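Local coordinates for protein agarase (PDB 6XJ9) that probably hydrolyses agarose, the galactan of red algal cell walls, as a glycoside hydrolase of a marine bacterium, at residues K221-N229 / F397-K405; G236-D247 / I737-I745. All blocks are in the same frame, centred on the assembly; numbering follows the deposited sequence.

Both contacts pin the chain that follows strand 199-210, which ends the N-terminal beta-rich region, onto parts far along the sequence. Contact 1 sets the loop segment 221-229 against helix 397-406; contact 2 sets the end of the loop and the start of helix 242-252, 236-247, against the loop 737-745 just before the C-terminal helix 745-763. Their centres lie about 10 Å apart and their segments alternate along the chain. They are joined directly: Lys405 NZ forms a salt bridge with Asp741 OD2 at 2.6 Å, Asn401 also bonds Val739, and Asn229 O lies 2.7 Å from Lys237 NZ, probably hydrogen-bonded. Each centre is about 24 to 26 Å from the centre of the chain.

Contact 1 (K221-N229 / F397-K405); sequences KIVDEFGQN and FYAANLERK
Gly227 lies over one face of the Phe397 ring, its CA 4.0 Å from the ring centroid in a CH-pi contact, the tight part of the contact; Glu225 O lies at the ring's edge. The backbone comes so close to Phe397 CB here that glycine, also favoured by the positive phi, suits the place. Asn401 ND2 donates to Phe226 O (2.9 Å, 158°), with the oxygen in the amide plane, and is also hydrogen-bonded to Val739 O. Arg404 NH2 donates to Glu225 O at 2.7 Å. Its chain bends at chi3 (-92°), and NE and NH2 both grip Asn401 OD1, which, with the bonds of ND2, helps fix the amide's orientation, while Phe226 CD1 lies over one guanidinium face. A leucine in place of Arg404 would probably leave Glu225 O without this donor and strip Asn401 OD1 of both its N-H partners, leaving ND2 alone to hold the amide. At the looser side, partly exposed Glu225 rests its CG on the Phe226 ring while OE2 stays 6.0 Å from Arg404 NH1. Asp224 OD1 accepts from Phe226 N and Gln228 N on opposite carboxylate faces. The arrangement is a type I beta turn, begun by an Asx turn, docked on a helix.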
loop_
_atom_site.group_PDB
_atom_site.type_symbol
_atom_site.label_atom_id
_atom_site.label_comp_id
_atom_site.label_asym_id
_atom_site.label_seq_id
_atom_site.Cartn_x
_atom_site.Cartn_y
_atom_site.Cartn_z
ATOM N N LYS A 221 -3.796 -4.106 -30.207
ATOM C CA LYS A 221 -2.768 -4.833 -29.481
ATOM C C LYS A 221 -2.643 -4.305 -28.052
ATOM O O LYS A 221 -1.544 -3.989 -27.585
ATOM C CB LYS A 221 -1.466 -4.838 -30.290
ATOM C CG LYS A 221 -1.588 -5.524 -31.645
ATOM C CD LYS A 221 -0.292 -6.113 -32.155
ATOM C CE LYS A 221 0.591 -5.101 -32.843
ATOM N NZ LYS A 221 1.924 -5.678 -33.153
ATOM N N ILE A 222 -3.793 -4.254 -27.361
ATOM C CA ILE A 222 -3.866 -3.760 -25.994
ATOM C C ILE A 222 -3.645 -4.899 -24.996
ATOM O O ILE A 222 -3.439 -4.647 -23.812
ATOM C CB ILE A 222 -5.193 -3.000 -25.755
ATOM C CG1 ILE A 222 -6.422 -3.860 -26.057
ATOM C CG2 ILE A 222 -5.194 -1.709 -26.563
ATOM C CD1 ILE A 222 -7.751 -3.238 -25.618
ATOM N N VAL A 223 -3.672 -6.144 -25.485
ATOM C CA VAL A 223 -3.476 -7.334 -24.661
ATOM C C VAL A 223 -2.166 -8.024 -25.057
ATOM O O VAL A 223 -1.894 -8.179 -26.247
ATOM C CB VAL A 223 -4.672 -8.296 -24.807
ATOM C CG1 VAL A 223 -4.643 -9.403 -23.769
ATOM C CG2 VAL A 223 -6.001 -7.558 -24.738
ATOM N N ASP A 224 -1.353 -8.424 -24.065
ATOM C CA ASP A 224 -0.135 -9.192 -24.325
ATOM C C ASP A 224 -0.440 -10.686 -24.235
ATOM O O ASP A 224 -1.603 -11.075 -24.125
ATOM C CB ASP A 224 1.049 -8.758 -23.455
ATOM C CG ASP A 224 0.942 -9.172 -21.992
ATOM O OD1 ASP A 224 0.123 -10.053 -21.681
ATOM O OD2 ASP A 224 1.668 -8.603 -21.170
ATOM N N GLU A 225 0.610 -11.520 -24.276
ATOM C CA GLU A 225 0.421 -12.960 -24.381
ATOM C C GLU A 225 -0.030 -13.543 -23.043
ATOM O O GLU A 225 -0.438 -14.703 -22.996
ATOM C CB GLU A 225 1.687 -13.662 -24.895
ATOM C CG GLU A 225 2.804 -13.738 -23.869
ATOM C CD GLU A 225 3.781 -12.575 -23.912
ATOM O OE1 GLU A 225 3.351 -11.456 -24.287
ATOM O OE2 GLU A 225 4.977 -12.786 -23.576
ATOM N N PHE A 226 0.073 -12.741 -21.968
ATOM C CA PHE A 226 -0.317 -13.172 -20.628
ATOM C C PHE A 226 -1.721 -12.665 -20.286
ATOM O O PHE A 226 -2.218 -12.897 -19.182
ATOM C CB PHE A 226 0.695 -12.704 -19.582
ATOM C CG PHE A 226 2.101 -13.215 -19.783
ATOM C CD1 PHE A 226 2.402 -14.561 -19.613
ATOM C CD2 PHE A 226 3.118 -12.353 -20.166
ATOM C CE1 PHE A 226 3.696 -15.028 -19.809
ATOM C CE2 PHE A 226 4.414 -12.819 -20.364
ATOM C CZ PHE A 226 4.700 -14.158 -20.190
ATOM N N GLY A 227 -2.344 -11.975 -21.246
ATOM C CA GLY A 227 -3.649 -11.362 -21.056
ATOM C C GLY A 227 -3.560 -10.054 -20.276
ATOM O O GLY A 227 -4.549 -9.624 -19.685
ATOM N N GLN A 228 -2.377 -9.423 -20.300
ATOM C CA GLN A 228 -2.132 -8.198 -19.553
ATOM C C GLN A 228 -2.254 -6.995 -20.483
ATOM O O GLN A 228 -2.269 -7.144 -21.701
ATOM C CB GLN A 228 -0.748 -8.213 -18.898
ATOM C CG GLN A 228 -0.487 -9.411 -17.983
ATOM C CD GLN A 228 0.922 -9.356 -17.434
ATOM O OE1 GLN A 228 1.140 -9.302 -16.222
ATOM N NE2 GLN A 228 1.898 -9.321 -18.329
ATOM N N ASN A 229 -2.380 -5.811 -19.878
ATOM C CA ASN A 229 -2.279 -4.537 -20.561
ATOM C C ASN A 229 -0.890 -4.484 -21.204
ATOM O O ASN A 229 0.113 -4.421 -20.497
ATOM C CB ASN A 229 -2.483 -3.410 -19.546
ATOM C CG ASN A 229 -2.565 -2.019 -20.133
ATOM O OD1 ASN A 229 -1.870 -1.700 -21.091
ATOM N ND2 ASN A 229 -3.366 -1.158 -19.517
ATOM N N PHE A 397 -7.011 -16.331 -20.884
ATOM C CA PHE A 397 -5.608 -16.073 -20.595
ATOM C C PHE A 397 -5.268 -16.514 -19.171
ATOM O O PHE A 397 -4.136 -16.932 -18.906
ATOM C CB PHE A 397 -5.227 -14.618 -20.892
ATOM C CG PHE A 397 -5.233 -14.238 -22.354
ATOM C CD1 PHE A 397 -4.132 -14.492 -23.161
ATOM C CD2 PHE A 397 -6.336 -13.615 -22.917
ATOM C CE1 PHE A 397 -4.151 -14.148 -24.506
ATOM C CE2 PHE A 397 -6.355 -13.262 -24.261
ATOM C CZ PHE A 397 -5.256 -13.522 -25.052
ATOM N N TYR A 398 -6.246 -16.434 -18.258
ATOM C CA TYR A 398 -5.988 -16.885 -16.899
ATOM C C TYR A 398 -5.706 -18.387 -16.887
ATOM O O TYR A 398 -4.730 -18.813 -16.279
ATOM C CB TYR A 398 -7.087 -16.490 -15.910
ATOM C CG TYR A 398 -6.803 -16.985 -14.512
ATOM C CD1 TYR A 398 -5.832 -16.383 -13.723
ATOM C CD2 TYR A 398 -7.448 -18.104 -14.002
ATOM C CE1 TYR A 398 -5.542 -16.854 -12.452
ATOM C CE2 TYR A 398 -7.169 -18.592 -12.736
ATOM C CZ TYR A 398 -6.212 -17.963 -11.958
ATOM O OH TYR A 398 -5.935 -18.420 -10.701
ATOM N N ALA A 399 -6.541 -19.177 -17.570
ATOM C CA ALA A 399 -6.344 -20.621 -17.618
ATOM C C ALA A 399 -5.028 -20.956 -18.328
ATOM O O ALA A 399 -4.309 -21.852 -17.897
ATOM C CB ALA A 399 -7.512 -21.291 -18.300
ATOM N N ALA A 400 -4.717 -20.241 -19.421
ATOM C CA ALA A 400 -3.437 -20.433 -20.094
ATOM C C ALA A 400 -2.282 -20.223 -19.110
ATOM O O ALA A 400 -1.342 -21.021 -19.059
ATOM C CB ALA A 400 -3.330 -19.534 -21.302
ATOM N N ASN A 401 -2.377 -19.162 -18.303
ATOM C CA ASN A 401 -1.368 -18.848 -17.303
ATOM C C ASN A 401 -1.228 -19.963 -16.269
ATOM O O ASN A 401 -0.116 -20.237 -15.814
ATOM C CB ASN A 401 -1.597 -17.468 -16.690
ATOM C CG ASN A 401 -1.310 -16.368 -17.688
ATOM O OD1 ASN A 401 -0.551 -16.573 -18.643
ATOM N ND2 ASN A 401 -1.920 -15.211 -17.483
ATOM N N LEU A 402 -2.353 -20.596 -15.908
ATOM C CA LEU A 402 -2.349 -21.680 -14.935
ATOM C C LEU A 402 -1.537 -22.857 -15.467
ATOM O O LEU A 402 -0.815 -23.508 -14.708
ATOM C CB LEU A 402 -3.781 -22.138 -14.644
ATOM C CG LEU A 402 -4.654 -21.207 -13.801
ATOM C CD1 LEU A 402 -5.954 -21.918 -13.453
ATOM C CD2 LEU A 402 -3.942 -20.769 -12.529
ATOM N N GLU A 403 -1.723 -23.167 -16.753
ATOM C CA GLU A 403 -1.023 -24.288 -17.358
ATOM C C GLU A 403 0.454 -23.942 -17.529
ATOM O O GLU A 403 1.315 -24.791 -17.311
ATOM C CB GLU A 403 -1.664 -24.686 -18.683
ATOM C CG GLU A 403 -1.021 -25.924 -19.283
ATOM C CD GLU A 403 -1.712 -26.460 -20.522
ATOM O OE1 GLU A 403 -2.557 -25.742 -21.085
ATOM O OE2 GLU A 403 -1.401 -27.597 -20.915
ATOM N N ARG A 404 0.739 -22.682 -17.888
ATOM C CA ARG A 404 2.117 -22.221 -17.979
ATOM C C ARG A 404 2.786 -22.341 -16.608
ATOM O O ARG A 404 3.951 -22.720 -16.509
ATOM C CB ARG A 404 2.173 -20.781 -18.506
ATOM C CG ARG A 404 2.027 -20.657 -20.019
ATOM C CD ARG A 404 2.464 -19.299 -20.549
ATOM N NE ARG A 404 1.315 -18.425 -20.588
ATOM C CZ ARG A 404 0.887 -17.699 -21.621
ATOM N NH1 ARG A 404 1.543 -17.666 -22.771
ATOM N NH2 ARG A 404 -0.208 -16.975 -21.471
ATOM N N LYS A 405 2.023 -22.037 -15.553
ATOM C CA LYS A 405 2.580 -21.859 -14.222
ATOM C C LYS A 405 2.696 -23.206 -13.509
ATOM O O LYS A 405 3.670 -23.436 -12.793
ATOM C CB LYS A 405 1.717 -20.898 -13.395
ATOM C CG LYS A 405 2.276 -20.512 -12.033
ATOM C CD LYS A 405 1.458 -19.393 -11.415
ATOM C CE LYS A 405 1.914 -18.987 -10.031
ATOM N NZ LYS A 405 1.111 -17.838 -9.543
#

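Contact 2 (G236-D247 / I737-I745); sequences GKVHSEAELLSD and ISVTDRPYI
A salt-bridge network of Glu243, Asp247 and Arg742 joins the start of helix 242-252, with the loop leading into it, to the type I turn Ser738-Asp741 and the residue after it. Arg742 suits this place because its long chain, extended from CG to NE, carries a flat cation across to several acceptors. Its NE donates almost straight to Asp247 OD2 (2.7 Å, 171°), in the guanidinium plane but tilted 30° out of the carboxylate plane on its syn side, while NH2 makes a weak bond to Asp247 OD1 at 3.0 Å. The two planes are 56° apart, so the pairing is twisted. NH2 also reaches Glu243 OE1 weakly, at 3.4 Å, and NH1 bonds weakly to Gly236 O. Val238 CG2 lies over one face of the guanidinium, 3.5 Å above its centre; with CG1 anti to the backbone N, CG2 stands beside that N and faces the cation. The same methyl packs against OG1 and CB of Thr740, and Leu244 CD2 lies near its CB and O, so mostly nonpolar groups flank the charges. Glu243 is steadied by its other oxygen: OE2 accepts from the backbone N of His239 and Ser240. One water bridges Gly236 O and Ser738 OG, and a second donates to both Asp247 OD2 and Thr740 O. Gly236 adopts backbone angles that themselves call for glycine. The Arg742 cation probably favours the ionised form of both carboxylates, offsets the repulsion between them, and ties loop, helix and turn together at a partly buried join.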
loop_
_atom_site.group_PDB
_atom_site.type_symbol
_atom_site.label_atom_id
_atom_site.label_comp_id
_atom_site.label_asym_id
_atom_site.label_seq_id
_atom_site.Cartn_x
_atom_site.Cartn_y
_atom_site.Cartn_z
ATOM N N GLY A 236 3.125 -5.305 -10.603
ATOM C CA GLY A 236 2.798 -6.721 -10.713
ATOM C C GLY A 236 2.708 -7.241 -12.152
ATOM O O GLY A 236 2.345 -8.395 -12.375
ATOM N N LYS A 237 3.063 -6.415 -13.140
ATOM C CA LYS A 237 3.050 -6.871 -14.522
ATOM C C LYS A 237 4.165 -7.900 -14.741
ATOM O O LYS A 237 5.305 -7.664 -14.350
ATOM C CB LYS A 237 3.201 -5.685 -15.482
ATOM C CG LYS A 237 3.323 -6.060 -16.956
ATOM C CD LYS A 237 3.122 -4.902 -17.934
ATOM C CE LYS A 237 3.053 -5.368 -19.373
ATOM N NZ LYS A 237 2.784 -4.257 -20.326
ATOM N N VAL A 238 3.822 -9.008 -15.407
ATOM C CA VAL A 238 4.724 -10.101 -15.746
ATOM C C VAL A 238 5.359 -9.805 -17.104
ATOM O O VAL A 238 4.669 -9.409 -18.048
ATOM C CB VAL A 238 3.958 -11.442 -15.775
ATOM C CG1 VAL A 238 4.708 -12.520 -16.552
ATOM C CG2 VAL A 238 3.636 -11.945 -14.376
ATOM N N HIS A 239 6.680 -10.019 -17.206
ATOM C CA HIS A 239 7.376 -9.755 -18.457
ATOM C C HIS A 239 7.848 -11.039 -19.140
ATOM O O HIS A 239 8.041 -11.049 -20.353
ATOM C CB HIS A 239 8.485 -8.711 -18.273
ATOM C CG HIS A 239 7.940 -7.338 -18.073
ATOM N ND1 HIS A 239 7.345 -6.630 -19.099
ATOM C CD2 HIS A 239 7.883 -6.549 -16.977
ATOM C CE1 HIS A 239 6.955 -5.453 -18.651
ATOM N NE2 HIS A 239 7.272 -5.381 -17.351
ATOM N N SER A 240 8.031 -12.115 -18.366
ATOM C CA SER A 240 8.462 -13.373 -18.950
ATOM C C SER A 240 7.801 -14.537 -18.224
ATOM O O SER A 240 7.529 -14.452 -17.027
ATOM C CB SER A 240 9.970 -13.508 -18.943
ATOM O OG SER A 240 10.467 -13.573 -17.611
ATOM N N GLU A 241 7.594 -15.625 -18.971
ATOM C CA GLU A 241 7.010 -16.851 -18.458
ATOM C C GLU A 241 7.738 -17.331 -17.202
ATOM O O GLU A 241 7.103 -17.900 -16.319
ATOM C CB GLU A 241 6.986 -17.911 -19.557
ATOM C CG GLU A 241 6.381 -19.227 -19.116
ATOM C CD GLU A 241 5.917 -20.086 -20.274
ATOM O OE1 GLU A 241 5.495 -19.515 -21.301
ATOM O OE2 GLU A 241 5.979 -21.323 -20.145
ATOM N N ALA A 242 9.060 -17.104 -17.128
ATOM C CA ALA A 242 9.886 -17.583 -16.026
ATOM C C ALA A 242 9.452 -16.966 -14.699
ATOM O O ALA A 242 9.701 -17.530 -13.632
ATOM C CB ALA A 242 11.353 -17.298 -16.293
ATOM N N GLU A 243 8.832 -15.787 -14.764
ATOM C CA GLU A 243 8.402 -15.104 -13.553
ATOM C C GLU A 243 7.269 -15.885 -12.887
ATOM O O GLU A 243 7.134 -15.843 -11.667
ATOM C CB GLU A 243 7.961 -13.674 -13.867
ATOM C CG GLU A 243 9.081 -12.780 -14.363
ATOM C CD GLU A 243 8.681 -11.317 -14.439
ATOM O OE1 GLU A 243 8.649 -10.664 -13.383
ATOM O OE2 GLU A 243 8.384 -10.839 -15.544
ATOM N N LEU A 244 6.464 -16.580 -13.702
ATOM C CA LEU A 244 5.349 -17.395 -13.230
ATOM C C LEU A 244 5.891 -18.542 -12.375
ATOM O O LEU A 244 5.376 -18.800 -11.292
ATOM C CB LEU A 244 4.555 -17.945 -14.425
ATOM C CG LEU A 244 3.921 -16.945 -15.398
ATOM C CD1 LEU A 244 2.999 -17.662 -16.378
ATOM C CD2 LEU A 244 3.149 -15.859 -14.661
ATOM N N LEU A 245 6.955 -19.210 -12.856
ATOM C CA LEU A 245 7.531 -20.343 -12.136
ATOM C C LEU A 245 8.173 -19.827 -10.852
ATOM O O LEU A 245 8.036 -20.425 -9.785
ATOM C CB LEU A 245 8.572 -21.055 -13.009
ATOM C CG LEU A 245 8.194 -21.346 -14.463
ATOM C CD1 LEU A 245 9.288 -22.164 -15.142
ATOM C CD2 LEU A 245 6.864 -22.073 -14.566
ATOM N N SER A 246 8.884 -18.703 -10.996
ATOM C CA SER A 246 9.449 -17.910 -9.920
ATOM C C SER A 246 8.384 -17.608 -8.859
ATOM O O SER A 246 8.592 -17.847 -7.666
ATOM C CB SER A 246 10.019 -16.647 -10.522
ATOM O OG SER A 246 10.647 -15.852 -9.543
ATOM N N ASP A 247 7.235 -17.079 -9.307
ATOM C CA ASP A 247 6.126 -16.737 -8.423
ATOM C C ASP A 247 5.712 -17.951 -7.589
ATOM O O ASP A 247 5.574 -17.844 -6.377
ATOM C CB ASP A 247 4.922 -16.183 -9.196
ATOM C CG ASP A 247 5.110 -14.812 -9.842
ATOM O OD1 ASP A 247 5.992 -14.054 -9.409
ATOM O OD2 ASP A 247 4.374 -14.528 -10.807
ATOM N N ILE A 737 -6.792 -11.544 -7.224
ATOM C CA ILE A 737 -5.594 -11.906 -7.975
ATOM C C ILE A 737 -5.746 -11.439 -9.426
ATOM O O ILE A 737 -6.860 -11.354 -9.943
ATOM C CB ILE A 737 -5.336 -13.429 -7.924
ATOM C CG1 ILE A 737 -6.149 -14.186 -8.977
ATOM C CG2 ILE A 737 -5.524 -14.007 -6.524
ATOM C CD1 ILE A 737 -6.101 -15.689 -8.835
ATOM N N SER A 738 -4.607 -11.202 -10.095
ATOM C CA SER A 738 -4.562 -10.754 -11.482
ATOM C C SER A 738 -4.672 -11.937 -12.440
ATOM O O SER A 738 -4.706 -13.092 -12.023
ATOM C CB SER A 738 -3.286 -9.979 -11.746
ATOM O OG SER A 738 -2.176 -10.872 -11.815
ATOM N N VAL A 739 -4.686 -11.633 -13.746
ATOM C CA VAL A 739 -4.797 -12.623 -14.803
ATOM C C VAL A 739 -3.564 -13.538 -14.850
ATOM O O VAL A 739 -3.621 -14.609 -15.452
ATOM C CB VAL A 739 -5.016 -11.907 -16.153
ATOM C CG1 VAL A 739 -3.822 -11.039 -16.539
ATOM C CG2 VAL A 739 -5.360 -12.868 -17.272
ATOM N N THR A 740 -2.432 -13.106 -14.285
ATOM C CA THR A 740 -1.231 -13.939 -14.250
ATOM C C THR A 740 -1.098 -14.681 -12.909
ATOM O O THR A 740 -0.010 -15.157 -12.566
ATOM C CB THR A 740 0.043 -13.136 -14.554
ATOM O OG1 THR A 740 0.124 -12.023 -13.663
ATOM C CG2 THR A 740 0.135 -12.664 -15.991
ATOM N N ASP A 741 -2.207 -14.789 -12.155
ATOM C CA ASP A 741 -2.259 -15.562 -10.919
ATOM C C ASP A 741 -1.338 -14.947 -9.864
ATOM O O ASP A 741 -0.815 -15.654 -8.997
ATOM C CB ASP A 741 -2.023 -17.062 -11.153
ATOM C CG ASP A 741 -2.325 -17.948 -9.943
ATOM O OD1 ASP A 741 -3.501 -18.002 -9.527
ATOM O OD2 ASP A 741 -1.380 -18.607 -9.438
ATOM N N ARG A 742 -1.195 -13.613 -9.907
ATOM C CA ARG A 742 -0.509 -12.919 -8.834
ATOM C C ARG A 742 -1.535 -12.268 -7.911
ATOM O O ARG A 742 -2.208 -11.319 -8.310
ATOM C CB ARG A 742 0.434 -11.839 -9.373
ATOM C CG ARG A 742 1.607 -12.380 -10.178
ATOM C CD ARG A 742 2.548 -11.290 -10.678
ATOM N NE ARG A 742 3.888 -11.833 -10.881
ATOM C CZ ARG A 742 4.963 -11.120 -11.192
ATOM N NH1 ARG A 742 4.855 -9.819 -11.391
ATOM N NH2 ARG A 742 6.137 -11.719 -11.331
ATOM N N PRO A 743 -1.627 -12.710 -6.633
ATOM C CA PRO A 743 -2.448 -12.014 -5.645
ATOM C C PRO A 743 -2.033 -10.547 -5.534
ATOM O O PRO A 743 -0.847 -10.219 -5.554
ATOM C CB PRO A 743 -2.137 -12.775 -4.342
ATOM C CG PRO A 743 -1.747 -14.157 -4.824
ATOM C CD PRO A 743 -0.932 -13.884 -6.071
ATOM N N TYR A 744 -3.039 -9.674 -5.445
ATOM C CA TYR A 744 -2.837 -8.265 -5.139
ATOM C C TYR A 744 -2.419 -8.149 -3.679
ATOM O O TYR A 744 -3.220 -8.402 -2.784
ATOM C CB TYR A 744 -4.122 -7.471 -5.407
ATOM C CG TYR A 744 -4.434 -7.234 -6.864
ATOM C CD1 TYR A 744 -3.777 -6.239 -7.577
ATOM C CD2 TYR A 744 -5.389 -7.988 -7.532
ATOM C CE1 TYR A 744 -4.044 -6.011 -8.921
ATOM C CE2 TYR A 744 -5.677 -7.764 -8.872
ATOM C CZ TYR A 744 -5.004 -6.772 -9.568
ATOM O OH TYR A 744 -5.286 -6.542 -10.890
ATOM N N ILE A 745 -1.148 -7.783 -3.467
ATOM C CA ILE A 745 -0.477 -7.942 -2.186
ATOM C C ILE A 745 -1.193 -7.135 -1.103
ATOM O O ILE A 745 -1.359 -7.626 0.016
ATOM C CB ILE A 745 1.024 -7.591 -2.308
ATOM C CG1 ILE A 745 1.835 -8.803 -2.776
ATOM C CG2 ILE A 745 1.562 -7.028 -1.001
ATOM C CD1 ILE A 745 3.297 -8.512 -3.095
HETATM O O HOH W 1 -0.187 -8.932 -11.840
HETATM O O HOH W 2 2.223 -15.978 -11.037
#